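Local coordinates for protein putative histidinol-phosphate aminotransferase (Erwinia carotovora atroseptica, PDB 3LY1) that binds pyridoxal 5'-phosphate and probably catalyses transamination, as a putative member of the histidinol-phosphate aminotransferase subfamily, at residues A[18-22]-A[314-318]; A[24-30]-A[213-217]. All blocks are in the same frame, centred on the assembly; numbering follows the deposited sequence.

Contact 1: A[18-22]-A[314-318]; sequences PIRIN and GVLIG
Segments 18-22 and 314-318 run side by side, 5° apart end to end, each with a two-residue strand (19-20 and 315-316). Gly314 ends helix 303-312 in a Schellman motif; its phi/psi of 84°/32° lies where glycine is favoured. Ile19 then bridges Val315 (CA to CA 4.8 Å) and Arg20 bridges Leu316 (CA to CA 5.1 Å). The register slips beyond this, as Ile21 turns out of extended conformation at psi 48° and Asn22 CA comes to lie 4.3 Å from Ile317 CA.

Three backbone hydrogen bonds form the parallel ladder: Ile19 N to Gly314 O (2.8 Å), Leu316 N to Ile19 O (2.9 Å, nearly linear at 175°) and Ile21 N to Leu316 O (2.9 Å). Val315 CA also approaches Ile19 O at 3.5 Å as a CA-H...O contact.

Side chains meet on both faces. Ile19 (m, t) and Val315 (t) share one, with Ile19 CD1 4.4 Å from Val315 CG2, while Ile21 (p, t) brings CD1 to 3.6 Å from Val315 CG1; helix 335-350 covers this face through Trp340 and Val341. On the face of Arg20 and Leu316, Pro18 CG meets Leu316 CD1 at 4.0 Å, and the amide ND2 of Asn22 (chi1 p) makes van der Waals contact with Leu316 CB at 3.7 Å. Such pairing of an N-terminal strand with a late one is consistent with the small domain of fold-type I PLP enzymes.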
ATOM      1  N   PRO A  18       8.535  -9.657  25.359  1.00 24.56           N
ATOM      2  CA  PRO A  18       7.298  -9.380  26.079  1.00 22.92           C
ATOM      3  C   PRO A  18       6.099 -10.093  25.495  1.00 21.56           C
ATOM      4  O   PRO A  18       6.125 -10.515  24.343  1.00 21.01           O
ATOM      5  CB  PRO A  18       7.149  -7.845  25.955  1.00 23.16           C
ATOM      6  CG  PRO A  18       7.773  -7.505  24.668  1.00 24.18           C
ATOM      7  CD  PRO A  18       8.902  -8.547  24.455  1.00 24.73           C
ATOM      8  N   ILE A  19       5.051 -10.258  26.297  1.00 19.86           N
ATOM      9  CA  ILE A  19       3.735 -10.621  25.759  1.00 18.84           C
ATOM     10  C   ILE A  19       3.207  -9.334  25.104  1.00 18.56           C
ATOM     11  O   ILE A  19       3.162  -8.282  25.753  1.00 18.21           O
ATOM     12  CB  ILE A  19       2.750 -11.081  26.859  1.00 18.45           C
ATOM     13  CG1 ILE A  19       3.188 -12.430  27.452  1.00 17.39           C
ATOM     14  CG2 ILE A  19       1.321 -11.168  26.317  1.00 19.87           C
ATOM     15  CD1 ILE A  19       2.438 -12.826  28.719  1.00 16.53           C
ATOM     16  N   ARG A  20       2.799  -9.445  23.841  1.00 18.32           N
ATOM     17  CA  ARG A  20       2.423  -8.284  23.043  1.00 18.18           C
ATOM     18  C   ARG A  20       0.912  -8.291  22.879  1.00 17.41           C
ATOM     19  O   ARG A  20       0.385  -9.028  22.062  1.00 17.62           O
ATOM     20  CB  ARG A  20       3.137  -8.368  21.684  1.00 18.70           C
ATOM     21  CG  ARG A  20       4.656  -8.094  21.779  1.00 18.36           C
ATOM     22  CD  ARG A  20       5.432  -8.505  20.528  1.00 19.37           C
ATOM     23  NE  ARG A  20       5.119  -7.673  19.351  1.00 18.74           N
ATOM     24  CZ  ARG A  20       5.760  -7.751  18.185  1.00 19.72           C
ATOM     25  NH1 ARG A  20       6.771  -8.618  18.023  1.00 17.95           N
ATOM     26  NH2 ARG A  20       5.410  -6.964  17.180  1.00 19.17           N
ATOM     27  N   ILE A  21       0.215  -7.499  23.697  1.00 16.91           N
ATOM     28  CA  ILE A  21      -1.251  -7.491  23.669  1.00 16.49           C
ATOM     29  C   ILE A  21      -1.646  -6.039  23.574  1.00 15.56           C
ATOM     30  O   ILE A  21      -2.490  -5.508  24.325  1.00 15.46           O
ATOM     31  CB  ILE A  21      -1.898  -8.250  24.877  1.00 15.93           C
ATOM     32  CG1 ILE A  21      -1.270  -7.824  26.212  1.00 15.21           C
ATOM     33  CG2 ILE A  21      -1.809  -9.798  24.665  1.00 15.34           C
ATOM     34  CD1 ILE A  21      -1.878  -8.522  27.446  1.00 12.51           C
ATOM     35  N   ASN A  22      -0.976  -5.387  22.636  1.00 15.59           N
ATOM     36  CA  ASN A  22      -1.037  -3.940  22.496  1.00 15.05           C
ATOM     37  C   ASN A  22      -1.700  -3.421  21.214  1.00 15.04           C
ATOM     38  O   ASN A  22      -2.129  -2.272  21.184  1.00 13.76           O
ATOM     39  CB  ASN A  22       0.361  -3.302  22.665  1.00 14.78           C
ATOM     40  CG  ASN A  22       1.464  -3.948  21.806  1.00 15.82           C
ATOM     41  OD1 ASN A  22       1.306  -5.058  21.236  1.00 14.68           O
ATOM     42  ND2 ASN A  22       2.631  -3.262  21.763  1.00 14.09           N
ATOM     43  N   GLY A 314       7.022  -7.358  31.521  1.00 18.40           N
ATOM     44  CA  GLY A 314       7.109  -7.953  30.197  1.00 18.04           C
ATOM     45  C   GLY A 314       5.776  -8.112  29.489  1.00 17.69           C
ATOM     46  O   GLY A 314       5.590  -9.051  28.711  1.00 17.63           O
ATOM     47  N   VAL A 315       4.838  -7.205  29.754  1.00 15.76           N
ATOM     48  CA  VAL A 315       3.533  -7.228  29.080  1.00 15.37           C
ATOM     49  C   VAL A 315       3.242  -5.851  28.508  1.00 15.89           C
ATOM     50  O   VAL A 315       3.203  -4.861  29.249  1.00 16.40           O
ATOM     51  CB  VAL A 315       2.403  -7.618  30.046  1.00 15.78           C
ATOM     52  CG1 VAL A 315       1.088  -7.710  29.312  1.00 14.95           C
ATOM     53  CG2 VAL A 315       2.716  -8.958  30.772  1.00 12.92           C
ATOM     54  N   LEU A 316       3.039  -5.778  27.191  1.00 16.37           N
ATOM     55  CA  LEU A 316       2.735  -4.516  26.525  1.00 16.74           C
ATOM     56  C   LEU A 316       1.245  -4.445  26.234  1.00 16.75           C
ATOM     57  O   LEU A 316       0.717  -5.215  25.418  1.00 15.70           O
ATOM     58  CB  LEU A 316       3.540  -4.367  25.222  1.00 17.63           C
ATOM     59  CG  LEU A 316       5.068  -4.460  25.321  1.00 17.22           C
ATOM     60  CD1 LEU A 316       5.708  -4.207  23.927  1.00 18.35           C
ATOM     61  CD2 LEU A 316       5.606  -3.490  26.334  1.00 19.43           C
ATOM     62  N   ILE A 317       0.567  -3.519  26.913  1.00 16.72           N
ATOM     63  CA  ILE A 317      -0.881  -3.338  26.768  1.00 16.99           C
ATOM     64  C   ILE A 317      -1.180  -2.111  25.900  1.00 17.70           C
ATOM     65  O   ILE A 317      -0.257  -1.394  25.479  1.00 18.64           O
ATOM     66  CB  ILE A 317      -1.593  -3.243  28.174  1.00 16.71           C
ATOM     67  CG1 ILE A 317      -1.223  -1.968  28.933  1.00 17.57           C
ATOM     68  CG2 ILE A 317      -1.275  -4.489  29.034  1.00 13.57           C
ATOM     69  CD1 ILE A 317      -2.039  -1.742  30.237  1.00 16.30           C
ATOM     70  N   GLY A 318      -2.452  -1.834  25.654  1.00 17.57           N
ATOM     71  CA  GLY A 318      -2.814  -0.662  24.864  1.00 17.91           C
ATOM     72  C   GLY A 318      -2.383   0.707  25.355  1.00 19.35           C
ATOM     73  O   GLY A 318      -2.219   0.952  26.561  1.00 19.97           O
TER

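Contact 2: A[24-30]-A[213-217]. With PLP (pyridoxal-5'-phosphate), chain E; EDO (1,2-ethanediol), chain H.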
ATOM      1  N   ASN A  24      -4.049  -5.361  18.958  1.00 16.22           N
ATOM      2  CA  ASN A  24      -5.135  -6.216  18.471  1.00 17.20           C
ATOM      3  C   ASN A  24      -4.727  -7.181  17.365  1.00 17.38           C
ATOM      4  O   ASN A  24      -5.541  -7.557  16.496  1.00 17.73           O
ATOM      5  CB  ASN A  24      -6.353  -5.386  18.002  1.00 16.90           C
ATOM      6  CG  ASN A  24      -6.951  -4.502  19.093  1.00 16.99           C
ATOM      7  OD1 ASN A  24      -7.660  -3.478  18.797  1.00 20.05           O
ATOM      8  ND2 ASN A  24      -6.687  -4.853  20.335  1.00  9.89           N
ATOM      9  N   GLU A  25      -3.465  -7.576  17.376  1.00 17.02           N
ATOM     10  CA  GLU A  25      -2.975  -8.563  16.425  1.00 17.17           C
ATOM     11  C   GLU A  25      -3.468  -9.912  16.893  1.00 17.40           C
ATOM     12  O   GLU A  25      -3.644 -10.131  18.092  1.00 17.41           O
ATOM     13  CB  GLU A  25      -1.438  -8.521  16.342  1.00 16.88           C
ATOM     14  CG  GLU A  25      -0.919  -7.106  15.983  1.00 17.57           C
ATOM     15  CD  GLU A  25       0.510  -6.827  16.445  1.00 17.39           C
ATOM     16  OE1 GLU A  25       0.866  -7.173  17.600  1.00 16.42           O
ATOM     17  OE2 GLU A  25       1.269  -6.217  15.654  1.00 15.48           O
ATOM     18  N   ASN A  26      -3.686 -10.833  15.959  1.00 16.87           N
ATOM     19  CA  ASN A  26      -4.064 -12.192  16.282  1.00 16.97           C
ATOM     20  C   ASN A  26      -2.774 -12.836  16.786  1.00 18.60           C
ATOM     21  O   ASN A  26      -1.744 -12.667  16.120  1.00 19.24           O
ATOM     22  CB  ASN A  26      -4.551 -12.908  15.023  1.00 15.88           C
ATOM     23  CG  ASN A  26      -5.263 -14.213  15.308  1.00 16.23           C
ATOM     24  OD1 ASN A  26      -4.797 -15.051  16.109  1.00 16.67           O
ATOM     25  ND2 ASN A  26      -6.377 -14.427  14.616  1.00 12.36           N
ATOM     26  N   PRO A  27      -2.805 -13.485  17.986  1.00 18.44           N
ATOM     27  CA  PRO A  27      -1.612 -14.077  18.625  1.00 19.22           C
ATOM     28  C   PRO A  27      -1.251 -15.439  18.041  1.00 19.03           C
ATOM     29  O   PRO A  27      -0.162 -15.974  18.320  1.00 19.26           O
ATOM     30  CB  PRO A  27      -2.040 -14.232  20.088  1.00 19.06           C
ATOM     31  CG  PRO A  27      -3.525 -14.503  19.993  1.00 19.86           C
ATOM     32  CD  PRO A  27      -3.992 -13.601  18.860  1.00 19.17           C
ATOM     33  N   LEU A  28      -2.163 -15.968  17.235  0.50 18.44           N
ATOM     34  CA  LEU A  28      -1.922 -17.138  16.451  0.50 18.02           C
ATOM     35  C   LEU A  28      -1.131 -16.802  15.198  0.50 18.14           C
ATOM     36  O   LEU A  28      -1.305 -15.742  14.596  0.50 17.52           O
ATOM     37  CB  LEU A  28      -3.252 -17.747  16.029  0.50 18.01           C
ATOM     38  CG  LEU A  28      -4.147 -18.243  17.158  0.50 18.13           C
ATOM     39  CD1 LEU A  28      -5.388 -18.892  16.570  0.50 16.49           C
ATOM     40  CD2 LEU A  28      -3.358 -19.217  18.017  0.50 17.91           C
ATOM     41  N   GLY A  29      -0.269 -17.719  14.781  0.50 17.88           N
ATOM     42  CA  GLY A  29       0.260 -17.606  13.445  0.50 18.37           C
ATOM     43  C   GLY A  29      -0.925 -17.495  12.509  0.50 18.90           C
ATOM     44  O   GLY A  29      -2.039 -17.891  12.851  0.50 19.04           O
HETATM   45  N   MSE A  30      -0.689 -16.919  11.340  1.00 19.40           N
HETATM   46  CA  MSE A  30      -1.507 -17.160  10.168  1.00 20.06           C
HETATM   47  C   MSE A  30      -1.796 -18.665   9.950  1.00 20.26           C
HETATM   48  O   MSE A  30      -1.011 -19.524  10.352  1.00 20.35           O
HETATM   49  CB  MSE A  30      -0.648 -16.675   9.002  1.00 21.20           C
HETATM   50  CG  MSE A  30      -1.308 -16.324   7.767  1.00 22.00           C
HETATM   51 SE   MSE A  30       0.105 -15.753   6.521  0.75 17.41          SE
HETATM   52  CE  MSE A  30       0.872 -14.374   7.657  1.00 18.15           C
ATOM     53  N   LYS A 213      -7.025  -9.465  11.104  1.00 15.41           N
ATOM     54  CA  LYS A 213      -7.548  -9.844  12.437  1.00 16.03           C
ATOM     55  C   LYS A 213      -7.914 -11.329  12.512  1.00 15.73           C
ATOM     56  O   LYS A 213      -7.038 -12.132  12.793  1.00 15.27           O
ATOM     57  CB  LYS A 213      -8.674  -8.910  12.871  1.00 16.57           C
ATOM     58  CG  LYS A 213      -8.345  -7.389  12.717  1.00 16.93           C
ATOM     59  CD  LYS A 213      -7.197  -6.889  13.581  1.00 18.62           C
ATOM     60  CE  LYS A 213      -6.834  -5.435  13.310  1.00 22.75           C
ATOM     61  NZ  LYS A 213      -5.709  -4.954  14.179  1.00 26.40           N
ATOM     62  N   ILE A 214      -9.135 -11.731  12.193  1.00 16.54           N
ATOM     63  CA  ILE A 214      -9.454 -13.173  12.269  1.00 16.64           C
ATOM     64  C   ILE A 214      -8.458 -13.986  11.418  1.00 16.77           C
ATOM     65  O   ILE A 214      -8.014 -15.072  11.843  1.00 16.57           O
ATOM     66  CB  ILE A 214     -10.929 -13.503  11.877  1.00 16.21           C
ATOM     67  CG1 ILE A 214     -11.291 -14.955  12.239  1.00 19.74           C
ATOM     68  CG2 ILE A 214     -11.185 -13.270  10.430  1.00 17.41           C
ATOM     69  CD1 ILE A 214     -12.037 -15.102  13.522  1.00 18.61           C
ATOM     70  N   HIS A 215      -8.093 -13.456  10.239  1.00 16.31           N
ATOM     71  CA  HIS A 215      -7.202 -14.167   9.331  1.00 16.15           C
ATOM     72  C   HIS A 215      -5.736 -14.053   9.752  1.00 15.50           C
ATOM     73  O   HIS A 215      -4.879 -14.650   9.135  1.00 16.12           O
ATOM     74  CB  HIS A 215      -7.368 -13.672   7.881  1.00 17.24           C
ATOM     75  CG  HIS A 215      -8.658 -14.092   7.226  1.00 17.22           C
ATOM     76  ND1 HIS A 215      -8.784 -15.273   6.539  1.00 19.80           N
ATOM     77  CD2 HIS A 215      -9.864 -13.479   7.148  1.00 19.72           C
ATOM     78  CE1 HIS A 215     -10.010 -15.368   6.056  1.00 21.06           C
ATOM     79  NE2 HIS A 215     -10.686 -14.296   6.415  1.00 17.27           N
ATOM     80  N   ALA A 216      -5.435 -13.257  10.768  1.00 15.34           N
ATOM     81  CA  ALA A 216      -4.085 -13.236  11.361  1.00 16.35           C
ATOM     82  C   ALA A 216      -2.965 -12.782  10.405  1.00 16.43           C
ATOM     83  O   ALA A 216      -1.847 -13.256  10.507  1.00 17.78           O
ATOM     84  CB  ALA A 216      -3.740 -14.632  11.974  1.00 15.12           C
HETATM   85  N   MSE A 217      -3.247 -11.821   9.530  1.00 16.93           N
HETATM   86  CA  MSE A 217      -2.269 -11.397   8.517  1.00 17.12           C
HETATM   87  C   MSE A 217      -1.993  -9.889   8.555  1.00 17.30           C
HETATM   88  O   MSE A 217      -1.732  -9.282   7.496  1.00 17.31           O
HETATM   89  CB  MSE A 217      -2.780 -11.786   7.123  1.00 17.91           C
HETATM   90  CG  MSE A 217      -3.029 -13.251   6.926  1.00 17.57           C
HETATM   91 SE   MSE A 217      -3.954 -13.744   5.183  0.75 18.21          SE
HETATM   92  CE  MSE A 217      -3.199 -12.512   4.223  1.00  2.00           C
TER
HETATM   93  N1  PLP E 500     -10.159  -0.519  11.394  1.00 22.27           N
HETATM   94  C2  PLP E 500     -10.086  -0.774  12.748  1.00 23.66           C
HETATM   95  C2A PLP E 500     -11.335  -0.618  13.580  1.00 21.62           C
HETATM   96  C3  PLP E 500      -8.853  -1.132  13.294  1.00 23.38           C
HETATM   97  O3  PLP E 500      -8.777  -1.364  14.630  1.00 23.50           O
HETATM   98  C4  PLP E 500      -7.716  -1.228  12.463  1.00 29.17           C
HETATM   99  C4A PLP E 500      -6.408  -1.739  13.010  1.00 33.61           C
HETATM  100  O4A PLP E 500      -6.018  -1.203  14.034  1.00 41.58           O
HETATM  101  C5  PLP E 500      -7.809  -0.954  11.094  1.00 23.83           C
HETATM  102  C6  PLP E 500      -9.057  -0.584  10.589  1.00 22.61           C
HETATM  103  C5A PLP E 500      -6.619  -1.026  10.162  1.00 26.61           C
HETATM  104  O4P PLP E 500      -6.023  -2.332  10.050  1.00 24.18           O
HETATM  105  P   PLP E 500      -5.321  -2.807   8.698  1.00 23.16           P
HETATM  106  O1P PLP E 500      -4.707  -1.666   7.949  1.00 23.75           O
HETATM  107  O2P PLP E 500      -6.460  -3.463   7.963  1.00 25.58           O
HETATM  108  O3P PLP E 500      -4.306  -3.811   9.220  1.00 27.13           O
HETATM  109  C1  EDO H   2     -12.244 -11.554   4.257  1.00 40.92           C
HETATM  110  O1  EDO H   2     -13.125 -10.813   5.094  1.00 40.07           O
HETATM  111  C2  EDO H   2     -13.055 -12.612   3.528  1.00 40.94           C
HETATM  112  O2  EDO H   2     -13.215 -13.718   4.407  1.00 42.85           O
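The cofactor site of a fold-type I PLP enzyme lies at one end of this contact, where the N-terminal loop 24-30 meets the loop carrying Lys213. In the family this lysine forms the internal aldimine; here PLP is modelled with its aldehyde oxygen, and Lys213 NZ stands 3.5 Å from PLP C4A, too far for a covalent bond. The extended outer part of the lysine side chain (chi3 and chi4 both t) passes the loop: Lys213 CD is 3.4 Å from Asn24 O, and NZ makes a weak 3.5 Å hydrogen bond to the same oxygen. Tyr48 of the second subunit also hydrogen-bonds NZ through its hydroxyl, so the site is completed across the dimer interface. Glu25 faces that subunit too, in a salt bridge with its Arg47.

Farther along, Lys213 to Ala216 form a type I beta turn, closed by Ala216 N to Lys213 O at 2.8 Å. Asn26 joins the two loops: ND2 donates to Lys213 O (3.0 Å, 168°) and is held by Ser265 as well, while OD1 accepts from Leu28 N at 3.0 Å in an Asx turn. Ala216, in a left-handed backbone conformation (63°/37°), points its methyl into loop 24-30, with CB 3.6 Å from Asn26 CB, 3.7 Å from Leu28 O and 3.8 Å from Met30 CA. Beside it two selenomethionines pack against Ala251 of helix 246-255, Met30 CG lying 3.6 Å from Met217 CG.

In the fold
A single residue separates segments 18-22 and 24-30, so the chain passes directly from the parallel pairing of contact 1 into the cofactor-side loop of contact 2; the contact centres are 15 Å apart. Ser331 serves both: it bonds to Ile21 through its backbone and to Asn24 N through its hydroxyl. The second subunit also spans them, since its Tyr48 packs on Arg20 and hydrogen-bonds Lys213. Contact 1 remains outside the site proper, the Asn22 side chain being, between nearest atoms, about 10 Å from that of Lys213 and about 11 Å from PLP, whereas contact 2 contributes Lys213 itself to the pocket.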